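Local atomic coordinates of COMB10 (Helicobacter pylori, PDB entry 2BHV), a protein that probably forms part of the periplasmic core of the Com type IV secretion system, as a member of the TrbI/VirB10 family. Residues Ala50-Pro55 / Val64-Glu69; Thr54-Gln59 / Gly90-Asn95; Leu103-Ser108 / Leu152-Asn157; Asn157-Gly162 / Val214-Gly219. All coordinates share one frame; numbering follows the deposited sequence.

Interaction 1. Residues Ala50-Pro55 / Val64-Glu69; sequences AFLITP and VIAQVE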
loop_
_atom_site.group_PDB
_atom_site.type_symbol
_atom_site.label_atom_id
_atom_site.label_comp_id
_atom_site.label_asym_id
_atom_site.label_seq_id
_atom_site.Cartn_x
_atom_site.Cartn_y
_atom_site.Cartn_z
ATOM N N ALA A 50 20.691 7.495 -23.036
ATOM C CA ALA A 50 21.824 7.651 -22.148
ATOM C C ALA A 50 21.787 6.575 -21.076
ATOM O O ALA A 50 20.739 5.986 -20.802
ATOM C CB ALA A 50 21.829 9.035 -21.520
ATOM N N PHE A 51 22.941 6.307 -20.487
ATOM C CA PHE A 51 23.028 5.436 -19.338
ATOM C C PHE A 51 23.587 6.196 -18.145
ATOM O O PHE A 51 24.386 7.121 -18.319
ATOM C CB PHE A 51 23.859 4.178 -19.643
ATOM C CG PHE A 51 25.323 4.445 -19.954
ATOM C CD1 PHE A 51 26.273 4.466 -18.936
ATOM C CD2 PHE A 51 25.752 4.619 -21.270
ATOM C CE1 PHE A 51 27.619 4.689 -19.219
ATOM C CE2 PHE A 51 27.082 4.848 -21.557
ATOM C CZ PHE A 51 28.019 4.881 -20.533
ATOM N N LEU A 52 23.160 5.807 -16.940
ATOM C CA LEU A 52 23.572 6.491 -15.723
ATOM C C LEU A 52 24.917 6.008 -15.246
ATOM O O LEU A 52 25.127 4.803 -15.107
ATOM C CB LEU A 52 22.563 6.260 -14.620
ATOM C CG LEU A 52 21.132 6.753 -14.795
ATOM C CD1 LEU A 52 20.342 6.451 -13.533
ATOM C CD2 LEU A 52 21.085 8.250 -15.116
ATOM N N ILE A 53 25.821 6.958 -14.994
ATOM C CA ILE A 53 27.139 6.674 -14.425
ATOM C C ILE A 53 27.030 6.668 -12.911
ATOM O O ILE A 53 27.738 5.942 -12.238
ATOM C CB ILE A 53 28.188 7.713 -14.892
ATOM C CG1 ILE A 53 28.423 7.577 -16.395
ATOM C CG2 ILE A 53 29.498 7.546 -14.150
ATOM C CD1 ILE A 53 28.972 8.835 -17.041
ATOM N N THR A 54 26.111 7.469 -12.394
ATOM C CA THR A 54 25.902 7.655 -10.963
ATOM C C THR A 54 24.536 7.105 -10.584
ATOM O O THR A 54 23.598 7.267 -11.344
ATOM C CB THR A 54 25.949 9.155 -10.645
ATOM O OG1 THR A 54 27.318 9.578 -10.636
ATOM C CG2 THR A 54 25.293 9.492 -9.295
ATOM N N PRO A 55 24.416 6.438 -9.420
ATOM C CA PRO A 55 23.097 5.954 -9.007
ATOM C C PRO A 55 22.189 7.071 -8.485
ATOM O O PRO A 55 22.662 8.154 -8.143
ATOM C CB PRO A 55 23.424 4.970 -7.879
ATOM C CG PRO A 55 24.682 5.444 -7.323
ATOM C CD PRO A 55 25.458 6.072 -8.449
ATOM N N VAL A 64 23.313 13.521 -10.400
ATOM C CA VAL A 64 23.370 12.362 -11.288
ATOM C C VAL A 64 24.121 12.704 -12.559
ATOM O O VAL A 64 23.976 13.805 -13.093
ATOM C CB VAL A 64 21.948 11.814 -11.643
ATOM C CG1 VAL A 64 21.128 12.834 -12.405
ATOM C CG2 VAL A 64 22.047 10.544 -12.437
ATOM N N ILE A 65 24.932 11.760 -13.033
ATOM C CA ILE A 65 25.637 11.927 -14.290
ATOM C C ILE A 65 25.244 10.806 -15.248
ATOM O O ILE A 65 25.334 9.630 -14.915
ATOM C CB ILE A 65 27.157 11.934 -14.084
ATOM C CG1 ILE A 65 27.559 12.986 -13.053
ATOM C CG2 ILE A 65 27.876 12.180 -15.407
ATOM C CD1 ILE A 65 28.950 12.782 -12.495
ATOM N N ALA A 66 24.790 11.183 -16.437
ATOM C CA ALA A 66 24.505 10.218 -17.489
ATOM C C ALA A 66 25.444 10.430 -18.683
ATOM O O ALA A 66 26.057 11.492 -18.845
ATOM C CB ALA A 66 23.080 10.326 -17.918
ATOM N N GLN A 67 25.549 9.411 -19.526
ATOM C CA GLN A 67 26.352 9.508 -20.720
ATOM C C GLN A 67 25.558 9.192 -21.978
ATOM O O GLN A 67 24.932 8.162 -22.072
ATOM C CB GLN A 67 27.536 8.583 -20.616
ATOM C CG GLN A 67 28.568 8.900 -21.640
ATOM C CD GLN A 67 29.715 7.968 -21.597
ATOM O OE1 GLN A 67 29.900 7.181 -22.512
ATOM N NE2 GLN A 67 30.508 8.046 -20.536
ATOM N N VAL A 68 25.608 10.094 -22.950
ATOM C CA VAL A 68 24.819 9.970 -24.172
ATOM C C VAL A 68 25.359 8.838 -25.035
ATOM O O VAL A 68 26.567 8.712 -25.215
ATOM C CB VAL A 68 24.786 11.294 -24.958
ATOM C CG1 VAL A 68 23.885 11.162 -26.163
ATOM C CG2 VAL A 68 24.286 12.413 -24.079
ATOM N N GLU A 69 24.461 8.019 -25.573
ATOM C CA GLU A 69 24.868 6.773 -26.228
ATOM C C GLU A 69 25.121 6.856 -27.728
ATOM O O GLU A 69 25.692 5.937 -28.301
ATOM C CB GLU A 69 23.878 5.657 -25.921
ATOM C CG GLU A 69 23.920 5.228 -24.487
ATOM C CD GLU A 69 23.065 4.035 -24.225
ATOM O OE1 GLU A 69 23.343 2.959 -24.772
ATOM O OE2 GLU A 69 22.099 4.166 -23.455
#
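Phe51 and Gln67 face each other as a hydrogen-bonded pair between two antiparallel strands. Phe51 N donates to Gln67 O at 3.1 Å, and Gln67 N donates to Phe51 O at 2.8 Å. A third bond joins Ile53 N to Ile65 O at 2.7 Å. Thr54 N makes a weak bond to the same oxygen, so Ile65 O receives two donors where the first strand gives way to a loop.

The tight side carries Ala50, Leu52, Val64, Ala66 and Val68, all buried. Leu52 CD2 reaches Val64 CG2 at 3.7 Å and also touches Ala66 CB. Ala50 CB rests against Ala66 CB at 4.0 Å.

The other side is more open, and its residues are partly or fully exposed. With CG between the backbone N and the carbonyl carbon (chi1 64°), the Phe51 ring lies beside the Gln67 side chain, pointing the same way. Gln67 CB lies over one face toward the rim, in a CH-pi contact 4.0 Å from the ring centroid. Glu69 CG meets the ring edge in plane, 3.8 Å from Phe51 CD2, and its carboxylate forms a salt bridge with Arg221. Ile53 CD1 touches both Gln67 CB and Ile65 CG2.

In the large mixed sheet, strand 62-68 has strand 87-94 on its other side, and strand 48-52 has strand 221-226. Trp107 of strand 103-111 packs against Val64 and Ala66.

Interaction 2. Residues Thr54-Gln59 / Gly90-Asn95; sequences TPISSQ and GYYSNN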
loop_
_atom_site.group_PDB
_atom_site.type_symbol
_atom_site.label_atom_id
_atom_site.label_comp_id
_atom_site.label_asym_id
_atom_site.label_seq_id
_atom_site.Cartn_x
_atom_site.Cartn_y
_atom_site.Cartn_z
ATOM N N THR A 54 26.111 7.469 -12.394
ATOM C CA THR A 54 25.902 7.655 -10.963
ATOM C C THR A 54 24.536 7.105 -10.584
ATOM O O THR A 54 23.598 7.267 -11.344
ATOM C CB THR A 54 25.949 9.155 -10.645
ATOM O OG1 THR A 54 27.318 9.578 -10.636
ATOM C CG2 THR A 54 25.293 9.492 -9.295
ATOM N N PRO A 55 24.416 6.438 -9.420
ATOM C CA PRO A 55 23.097 5.954 -9.007
ATOM C C PRO A 55 22.189 7.071 -8.485
ATOM O O PRO A 55 22.662 8.154 -8.143
ATOM C CB PRO A 55 23.424 4.970 -7.879
ATOM C CG PRO A 55 24.682 5.444 -7.323
ATOM C CD PRO A 55 25.458 6.072 -8.449
ATOM N N ILE A 56 20.891 6.794 -8.447
ATOM C CA ILE A 56 19.895 7.669 -7.838
ATOM C C ILE A 56 19.228 6.944 -6.668
ATOM O O ILE A 56 18.397 6.045 -6.889
ATOM C CB ILE A 56 18.788 8.024 -8.850
ATOM C CG1 ILE A 56 19.363 8.793 -10.043
ATOM C CG2 ILE A 56 17.678 8.832 -8.180
ATOM C CD1 ILE A 56 18.323 9.118 -11.117
ATOM N N SER A 57 19.589 7.324 -5.434
ATOM C CA SER A 57 18.947 6.767 -4.218
ATOM C C SER A 57 17.698 7.575 -3.797
ATOM O O SER A 57 17.646 8.787 -4.007
ATOM C CB SER A 57 19.940 6.733 -3.065
ATOM O OG SER A 57 20.378 8.053 -2.766
ATOM N N SER A 58 16.704 6.906 -3.205
ATOM C CA SER A 58 15.415 7.573 -2.886
ATOM C C SER A 58 15.378 8.301 -1.528
ATOM O O SER A 58 14.432 9.057 -1.271
ATOM C CB SER A 58 14.206 6.628 -3.032
ATOM O OG SER A 58 14.028 5.818 -1.880
ATOM N N GLN A 59 16.374 8.076 -0.662
ATOM C CA GLN A 59 16.499 8.925 0.521
ATOM C C GLN A 59 17.225 10.213 0.116
ATOM O O GLN A 59 16.593 11.250 -0.099
ATOM C CB GLN A 59 17.209 8.226 1.707
ATOM C CG GLN A 59 17.031 6.684 1.844
ATOM C CD GLN A 59 18.378 5.903 1.694
ATOM O OE1 GLN A 59 18.892 5.703 0.576
ATOM N NE2 GLN A 59 18.935 5.468 2.820
ATOM N N GLY A 90 22.830 16.214 -14.058
ATOM C CA GLY A 90 21.527 16.531 -13.491
ATOM C C GLY A 90 21.502 16.546 -11.969
ATOM O O GLY A 90 22.428 16.069 -11.316
ATOM N N TYR A 91 20.428 17.103 -11.410
ATOM C CA TYR A 91 20.215 17.120 -9.978
ATOM C C TYR A 91 18.848 16.561 -9.721
ATOM O O TYR A 91 17.913 16.876 -10.429
ATOM C CB TYR A 91 20.343 18.539 -9.442
ATOM C CG TYR A 91 21.696 19.124 -9.715
ATOM C CD1 TYR A 91 22.769 18.878 -8.862
ATOM C CD2 TYR A 91 21.923 19.899 -10.845
ATOM C CE1 TYR A 91 24.041 19.401 -9.124
ATOM C CE2 TYR A 91 23.188 20.428 -11.118
ATOM C CZ TYR A 91 24.235 20.173 -10.257
ATOM O OH TYR A 91 25.463 20.699 -10.540
ATOM N N TYR A 92 18.744 15.704 -8.721
ATOM C CA TYR A 92 17.521 14.968 -8.479
ATOM C C TYR A 92 17.079 15.079 -7.030
ATOM O O TYR A 92 17.913 15.220 -6.126
ATOM C CB TYR A 92 17.697 13.494 -8.850
ATOM C CG TYR A 92 18.629 12.698 -7.930
ATOM C CD1 TYR A 92 18.147 12.089 -6.761
ATOM C CD2 TYR A 92 19.983 12.538 -8.239
ATOM C CE1 TYR A 92 18.972 11.360 -5.937
ATOM C CE2 TYR A 92 20.825 11.808 -7.410
ATOM C CZ TYR A 92 20.310 11.218 -6.260
ATOM O OH TYR A 92 21.138 10.491 -5.420
ATOM N N SER A 93 15.763 15.002 -6.816
ATOM C CA SER A 93 15.198 14.870 -5.479
ATOM C C SER A 93 14.011 13.914 -5.485
ATOM O O SER A 93 13.321 13.764 -6.498
ATOM C CB SER A 93 14.768 16.228 -4.926
ATOM O OG SER A 93 13.593 16.696 -5.576
ATOM N N ASN A 94 13.789 13.268 -4.345
ATOM C CA ASN A 94 12.609 12.462 -4.143
ATOM C C ASN A 94 11.631 13.255 -3.296
ATOM O O ASN A 94 11.981 13.752 -2.236
ATOM C CB ASN A 94 12.982 11.118 -3.519
ATOM C CG ASN A 94 13.634 10.177 -4.532
ATOM O OD1 ASN A 94 14.873 9.977 -4.538
ATOM N ND2 ASN A 94 12.799 9.612 -5.423
ATOM N N ASN A 95 10.435 13.472 -3.843
ATOM C CA ASN A 95 9.367 14.224 -3.177
ATOM C C ASN A 95 8.303 13.244 -2.670
ATOM O O ASN A 95 7.190 13.157 -3.211
ATOM C CB ASN A 95 8.770 15.283 -4.138
ATOM C CG ASN A 95 7.500 16.008 -3.569
ATOM O OD1 ASN A 95 6.827 16.776 -4.292
ATOM N ND2 ASN A 95 7.179 15.759 -2.287
#
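Ile56 of the small three-stranded antiparallel sheet packs on Tyr92 of the large mixed sheet, so this contact packs the small sheet against the large one through side chains. The methyl Ile56 CG2 lies over one face of the Tyr92 ring, offset toward the rim. It is 3.8 Å from the ring centroid and 20° off the ring normal, a CH-pi contact. Its nearest ring atoms are Tyr92 CD1 and CE1, each 3.6 Å from Ile56 CG2. The Ile56 and Tyr92 side chains slide past each other in opposite directions.

Ser57 O also approaches Tyr92 CE1, obliquely, at 3.5 Å. Beyond Tyr92, the Asn94 side chain reaches the backbone of Ser57 and Ser58. Ser58 OG is bonded to Val214 N, which ties this end of the segment to the chain at Val214, beside strand 215-216. Val64 and Leu103 also pack on Tyr92, and Ile105 on Ile56.

The buried centre of the contact is therefore apolar and dispersive, with a methyl group on an aromatic face. Polar groups gather at its Ser57-Ser58 end, where the chain leaves strand 56-57.

Interaction 3. Residues Leu103-Ser108 / Leu152-Asn157; sequences LDIVWS and LSTLTN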
loop_
_atom_site.group_PDB
_atom_site.type_symbol
_atom_site.label_atom_id
_atom_site.label_comp_id
_atom_site.label_asym_id
_atom_site.label_seq_id
_atom_site.Cartn_x
_atom_site.Cartn_y
_atom_site.Cartn_z
ATOM N N LEU A 103 10.085 11.281 -8.219
ATOM C CA LEU A 103 11.480 11.610 -8.527
ATOM C C LEU A 103 11.490 12.722 -9.536
ATOM O O LEU A 103 10.839 12.605 -10.590
ATOM C CB LEU A 103 12.203 10.405 -9.146
ATOM C CG LEU A 103 13.732 10.225 -9.092
ATOM C CD1 LEU A 103 14.224 9.546 -10.346
ATOM C CD2 LEU A 103 14.506 11.505 -8.856
ATOM N N ASP A 104 12.221 13.793 -9.242
ATOM C CA ASP A 104 12.402 14.838 -10.229
ATOM C C ASP A 104 13.858 14.956 -10.587
ATOM O O ASP A 104 14.697 15.046 -9.708
ATOM C CB ASP A 104 11.867 16.168 -9.714
ATOM C CG ASP A 104 10.407 16.093 -9.323
ATOM O OD1 ASP A 104 9.646 15.335 -9.960
ATOM O OD2 ASP A 104 10.006 16.790 -8.366
ATOM N N ILE A 105 14.162 14.945 -11.882
ATOM C CA ILE A 105 15.519 15.164 -12.339
ATOM C C ILE A 105 15.540 16.411 -13.218
ATOM O O ILE A 105 14.850 16.476 -14.226
ATOM C CB ILE A 105 16.059 13.954 -13.119
ATOM C CG1 ILE A 105 15.909 12.669 -12.308
ATOM C CG2 ILE A 105 17.507 14.176 -13.494
ATOM C CD1 ILE A 105 16.004 11.432 -13.125
ATOM N N VAL A 106 16.312 17.409 -12.813
ATOM C CA VAL A 106 16.567 18.562 -13.659
ATOM C C VAL A 106 17.912 18.390 -14.335
ATOM O O VAL A 106 18.944 18.462 -13.692
ATOM C CB VAL A 106 16.582 19.869 -12.853
ATOM C CG1 VAL A 106 16.731 21.077 -13.775
ATOM C CG2 VAL A 106 15.336 19.991 -12.039
ATOM N N TRP A 107 17.899 18.143 -15.633
ATOM C CA TRP A 107 19.136 18.076 -16.373
ATOM C C TRP A 107 19.627 19.498 -16.636
ATOM O O TRP A 107 18.977 20.266 -17.343
ATOM C CB TRP A 107 18.953 17.280 -17.669
ATOM C CG TRP A 107 18.551 15.841 -17.421
ATOM C CD1 TRP A 107 17.336 15.281 -17.673
ATOM C CD2 TRP A 107 19.368 14.791 -16.866
ATOM N NE1 TRP A 107 17.334 13.950 -17.313
ATOM C CE2 TRP A 107 18.566 13.620 -16.819
ATOM C CE3 TRP A 107 20.697 14.724 -16.404
ATOM C CZ2 TRP A 107 19.046 12.397 -16.336
ATOM C CZ3 TRP A 107 21.173 13.505 -15.921
ATOM C CH2 TRP A 107 20.346 12.359 -15.891
ATOM N N SER A 108 20.769 19.850 -16.050
ATOM C CA SER A 108 21.209 21.239 -16.044
ATOM C C SER A 108 22.244 21.556 -17.110
ATOM O O SER A 108 22.162 22.599 -17.743
ATOM C CB SER A 108 21.711 21.666 -14.663
ATOM O OG SER A 108 22.987 21.135 -14.405
ATOM N N LEU A 152 13.227 18.877 -19.622
ATOM C CA LEU A 152 13.645 17.589 -20.177
ATOM C C LEU A 152 13.076 16.471 -19.320
ATOM O O LEU A 152 13.283 16.435 -18.110
ATOM C CB LEU A 152 15.158 17.460 -20.163
ATOM C CG LEU A 152 16.163 18.233 -21.020
ATOM C CD1 LEU A 152 16.045 17.910 -22.499
ATOM C CD2 LEU A 152 16.139 19.727 -20.734
ATOM N N SER A 153 12.357 15.556 -19.945
ATOM C CA SER A 153 11.799 14.425 -19.241
ATOM C C SER A 153 12.823 13.319 -19.214
ATOM O O SER A 153 13.728 13.290 -20.049
ATOM C CB SER A 153 10.549 13.943 -19.945
ATOM O OG SER A 153 9.542 14.933 -19.891
ATOM N N THR A 154 12.677 12.402 -18.254
ATOM C CA THR A 154 13.556 11.246 -18.146
ATOM C C THR A 154 12.741 9.991 -18.220
ATOM O O THR A 154 11.986 9.697 -17.319
ATOM C CB THR A 154 14.344 11.276 -16.845
ATOM O OG1 THR A 154 14.889 12.587 -16.671
ATOM C CG2 THR A 154 15.450 10.266 -16.873
ATOM N N LEU A 155 12.916 9.257 -19.315
ATOM C CA LEU A 155 12.123 8.063 -19.628
ATOM C C LEU A 155 12.945 6.790 -19.509
ATOM O O LEU A 155 14.173 6.845 -19.554
ATOM C CB LEU A 155 11.567 8.185 -21.040
ATOM C CG LEU A 155 10.411 9.149 -21.360
ATOM C CD1 LEU A 155 10.152 10.238 -20.328
ATOM C CD2 LEU A 155 10.596 9.756 -22.734
ATOM N N THR A 156 12.272 5.645 -19.369
ATOM C CA THR A 156 12.964 4.362 -19.232
ATOM C C THR A 156 13.547 3.915 -20.528
ATOM O O THR A 156 12.891 4.000 -21.587
ATOM C CB THR A 156 12.044 3.211 -18.923
ATOM O OG1 THR A 156 10.821 3.690 -18.383
ATOM C CG2 THR A 156 12.732 2.249 -17.988
ATOM N N ASN A 157 14.762 3.384 -20.440
ATOM C CA ASN A 157 15.254 2.506 -21.470
ATOM C C ASN A 157 15.798 1.230 -20.844
ATOM O O ASN A 157 16.684 0.587 -21.394
ATOM C CB ASN A 157 16.299 3.212 -22.302
ATOM C CG ASN A 157 16.619 2.474 -23.577
ATOM O OD1 ASN A 157 15.808 1.722 -24.103
ATOM N ND2 ASN A 157 17.813 2.690 -24.080
#
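Trp107 and Thr154 are joined by the one hydrogen bond between these segments. Trp107 NE1 donates to Thr154 OG1 at 2.9 Å, with an N-H...O angle of 149°. The hydroxyl oxygen is tilted 20° out of the indole plane. It approaches the pyrrole edge of the ring, and the two side chains cross at about a right angle. Thr154 OG1 is anti to the carbonyl carbon (chi1 -47°), which turns it to the indole. Thr154 CG2 is left beside Ile105 CD1, 4.0 Å away.

Leu152 CB meets the same edge of the indole, 4.0 Å from Trp107 CD1.

The next shell packs round the ring. Ile105 CG2 covers one face of the Trp107 ring, 3.5 Å above its plane and toward the rim. Val64, Ala66 and Val88 pack on Trp107, as does Ile224 of strand 221-226. Thr154 in turn touches Val222 of that strand. From the second subunit, another copy of the protein, Ile196 packs on both Leu103 and Thr154.

The two strands are not sheet neighbours; their axes come within 7.3 Å at 125°. Within this chain strand 152-156 is an outermost strand, but Thr154 and Thr156 also make backbone hydrogen bonds to the second subunit. Side chains of two non-adjacent strands thus meet, probably across the concave side of a curved sheet. This is consistent with a strongly curved, barrel-like beta domain, as in VirB10 relatives.

Interaction 4. Residues Asn157-Gly162 / Val214-Gly219; sequences NGLLIG and VVIREG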
loop_
_atom_site.group_PDB
_atom_site.type_symbol
_atom_site.label_atom_id
_atom_site.label_comp_id
_atom_site.label_asym_id
_atom_site.label_seq_id
_atom_site.Cartn_x
_atom_site.Cartn_y
_atom_site.Cartn_z
ATOM N N ASN A 157 14.762 3.384 -20.440
ATOM C CA ASN A 157 15.254 2.506 -21.470
ATOM C C ASN A 157 15.798 1.230 -20.844
ATOM O O ASN A 157 16.684 0.587 -21.394
ATOM C CB ASN A 157 16.299 3.212 -22.302
ATOM C CG ASN A 157 16.619 2.474 -23.577
ATOM O OD1 ASN A 157 15.808 1.722 -24.103
ATOM N ND2 ASN A 157 17.813 2.690 -24.080
ATOM N N GLY A 158 15.225 0.860 -19.701
ATOM C CA GLY A 158 15.684 -0.273 -18.916
ATOM C C GLY A 158 16.393 0.206 -17.669
ATOM O O GLY A 158 17.625 0.331 -17.652
ATOM N N LEU A 159 15.613 0.491 -16.629
ATOM C CA LEU A 159 16.162 0.885 -15.338
ATOM C C LEU A 159 16.490 -0.343 -14.497
ATOM O O LEU A 159 15.710 -1.299 -14.449
ATOM C CB LEU A 159 15.178 1.772 -14.571
ATOM C CG LEU A 159 14.715 3.077 -15.210
ATOM C CD1 LEU A 159 13.579 3.705 -14.409
ATOM C CD2 LEU A 159 15.872 4.041 -15.371
ATOM N N LEU A 160 17.653 -0.312 -13.846
ATOM C CA LEU A 160 17.991 -1.304 -12.845
ATOM C C LEU A 160 17.525 -0.822 -11.482
ATOM O O LEU A 160 18.172 0.029 -10.856
ATOM C CB LEU A 160 19.482 -1.555 -12.836
ATOM C CG LEU A 160 19.979 -2.652 -13.772
ATOM C CD1 LEU A 160 20.007 -2.177 -15.220
ATOM C CD2 LEU A 160 21.373 -3.102 -13.322
ATOM N N ILE A 161 16.388 -1.359 -11.036
ATOM C CA ILE A 161 15.717 -0.832 -9.851
ATOM C C ILE A 161 15.786 -1.790 -8.677
ATOM O O ILE A 161 15.255 -2.892 -8.745
ATOM C CB ILE A 161 14.243 -0.503 -10.121
ATOM C CG1 ILE A 161 14.111 0.484 -11.287
ATOM C CG2 ILE A 161 13.596 0.058 -8.857
ATOM C CD1 ILE A 161 12.791 0.402 -12.022
ATOM N N GLY A 162 16.445 -1.357 -7.606
ATOM C CA GLY A 162 16.455 -2.083 -6.342
ATOM C C GLY A 162 15.486 -1.453 -5.358
ATOM O O GLY A 162 15.452 -0.225 -5.226
ATOM N N VAL A 214 14.052 3.227 -2.663
ATOM C CA VAL A 214 14.168 2.875 -4.055
ATOM C C VAL A 214 15.489 3.399 -4.599
ATOM O O VAL A 214 15.793 4.588 -4.507
ATOM C CB VAL A 214 13.036 3.461 -4.878
ATOM C CG1 VAL A 214 13.227 3.122 -6.346
ATOM C CG2 VAL A 214 11.721 2.944 -4.391
ATOM N N VAL A 215 16.273 2.497 -5.171
ATOM C CA VAL A 215 17.501 2.891 -5.811
ATOM C C VAL A 215 17.403 2.578 -7.293
ATOM O O VAL A 215 16.918 1.514 -7.673
ATOM C CB VAL A 215 18.748 2.223 -5.159
ATOM C CG1 VAL A 215 19.974 2.371 -6.052
ATOM C CG2 VAL A 215 19.007 2.824 -3.791
ATOM N N ILE A 216 17.827 3.536 -8.117
ATOM C CA ILE A 216 18.023 3.299 -9.526
ATOM C C ILE A 216 19.535 3.201 -9.751
ATOM O O ILE A 216 20.244 4.208 -9.694
ATOM C CB ILE A 216 17.361 4.395 -10.352
ATOM C CG1 ILE A 216 15.842 4.343 -10.132
ATOM C CG2 ILE A 216 17.677 4.213 -11.832
ATOM C CD1 ILE A 216 15.104 5.561 -10.572
ATOM N N ARG A 217 20.028 1.978 -9.953
ATOM C CA ARG A 217 21.470 1.712 -10.007
ATOM C C ARG A 217 22.148 2.363 -11.203
ATOM O O ARG A 217 21.542 2.567 -12.248
ATOM C CB ARG A 217 21.745 0.204 -10.049
ATOM C CG ARG A 217 21.965 -0.466 -8.691
ATOM C CD ARG A 217 20.626 -0.851 -8.051
ATOM N NE ARG A 217 20.715 -2.039 -7.189
ATOM C CZ ARG A 217 20.342 -3.277 -7.540
ATOM N NH1 ARG A 217 19.848 -3.537 -8.761
ATOM N NH2 ARG A 217 20.461 -4.266 -6.655
ATOM N N GLU A 218 23.420 2.673 -11.053
ATOM C CA GLU A 218 24.217 3.084 -12.192
ATOM C C GLU A 218 24.209 1.970 -13.247
ATOM O O GLU A 218 24.123 0.797 -12.912
ATOM C CB GLU A 218 25.648 3.444 -11.743
ATOM C CG GLU A 218 26.534 2.262 -11.340
ATOM C CD GLU A 218 26.330 1.779 -9.913
ATOM O OE1 GLU A 218 25.259 2.012 -9.310
ATOM O OE2 GLU A 218 27.268 1.148 -9.389
ATOM N N GLY A 219 24.288 2.344 -14.515
ATOM C CA GLY A 219 24.154 1.388 -15.599
ATOM C C GLY A 219 22.727 1.333 -16.112
ATOM O O GLY A 219 22.448 0.743 -17.164
#
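Ile161 and Val214 lie side by side and point the same way, with Ile161 CG2 4.0 Å from Val214 CG1. Leu159 and Ile216 meet at an oblique angle, touching through Leu159 CD2 and Ile216 CG2 at 4.0 Å. Ile161 pairs with Ile216 as an antiparallel non-hydrogen-bonded pair. These four side chains are buried and apolar.

Val215 and Arg217 occupy the other side, together with Leu160. Leu160 CB and Arg217 CB approach to 4.0 Å. The Arg217 chain bends at chi2 (85°). Gly162 CA lies 4.2 Å from the plane of the Arg217 guanidinium, over its centre.

Backbone bonds join the two segments. Gly162 and Val215 bond to each other both ways, with Val215 N to Gly162 O at 2.8 Å and an N-H...O angle of 176°. Arg217 N donates to Leu160 O at 2.8 Å. Before this ladder, Asn157 and Gly158 both face Arg221 in a classic beta bulge. The Ser220 hydroxyl bonds to both Leu160 N and Arg217 O. From the second subunit, another copy of the protein, Ile196 packs on Leu159 and Ile216, Phe180 packs on Arg217, and Gln187 OE1 bonds to Leu159 N.

The chemistry is thus divided. Backbone polar groups are paired within the ladder. The partner subunit meets the buried side by packing of Ile196 and by one polar bond. The arginine lies on the partly exposed side.

From the N terminus, interaction 1 closes the shortest loop, joining strands 48-52 and 62-68. Interaction 2 starts from the same stretch, sharing Thr54 and Pro55, but reaches forward to strand 87-94. It therefore crosses interaction 1 along the chain and links the small sheet to the large one. Interaction 3 follows in series, closing a longer loop that includes helix 132-146 and bringing strand 103-111 to strand 152-156. Interaction 4 begins at Asn157, where interaction 3 ends, and closes a loop holding helices 184-190 and 196-209. Its strand 215-216 returns to strand 56-57. Interactions 3 and 4 both touch the second subunit.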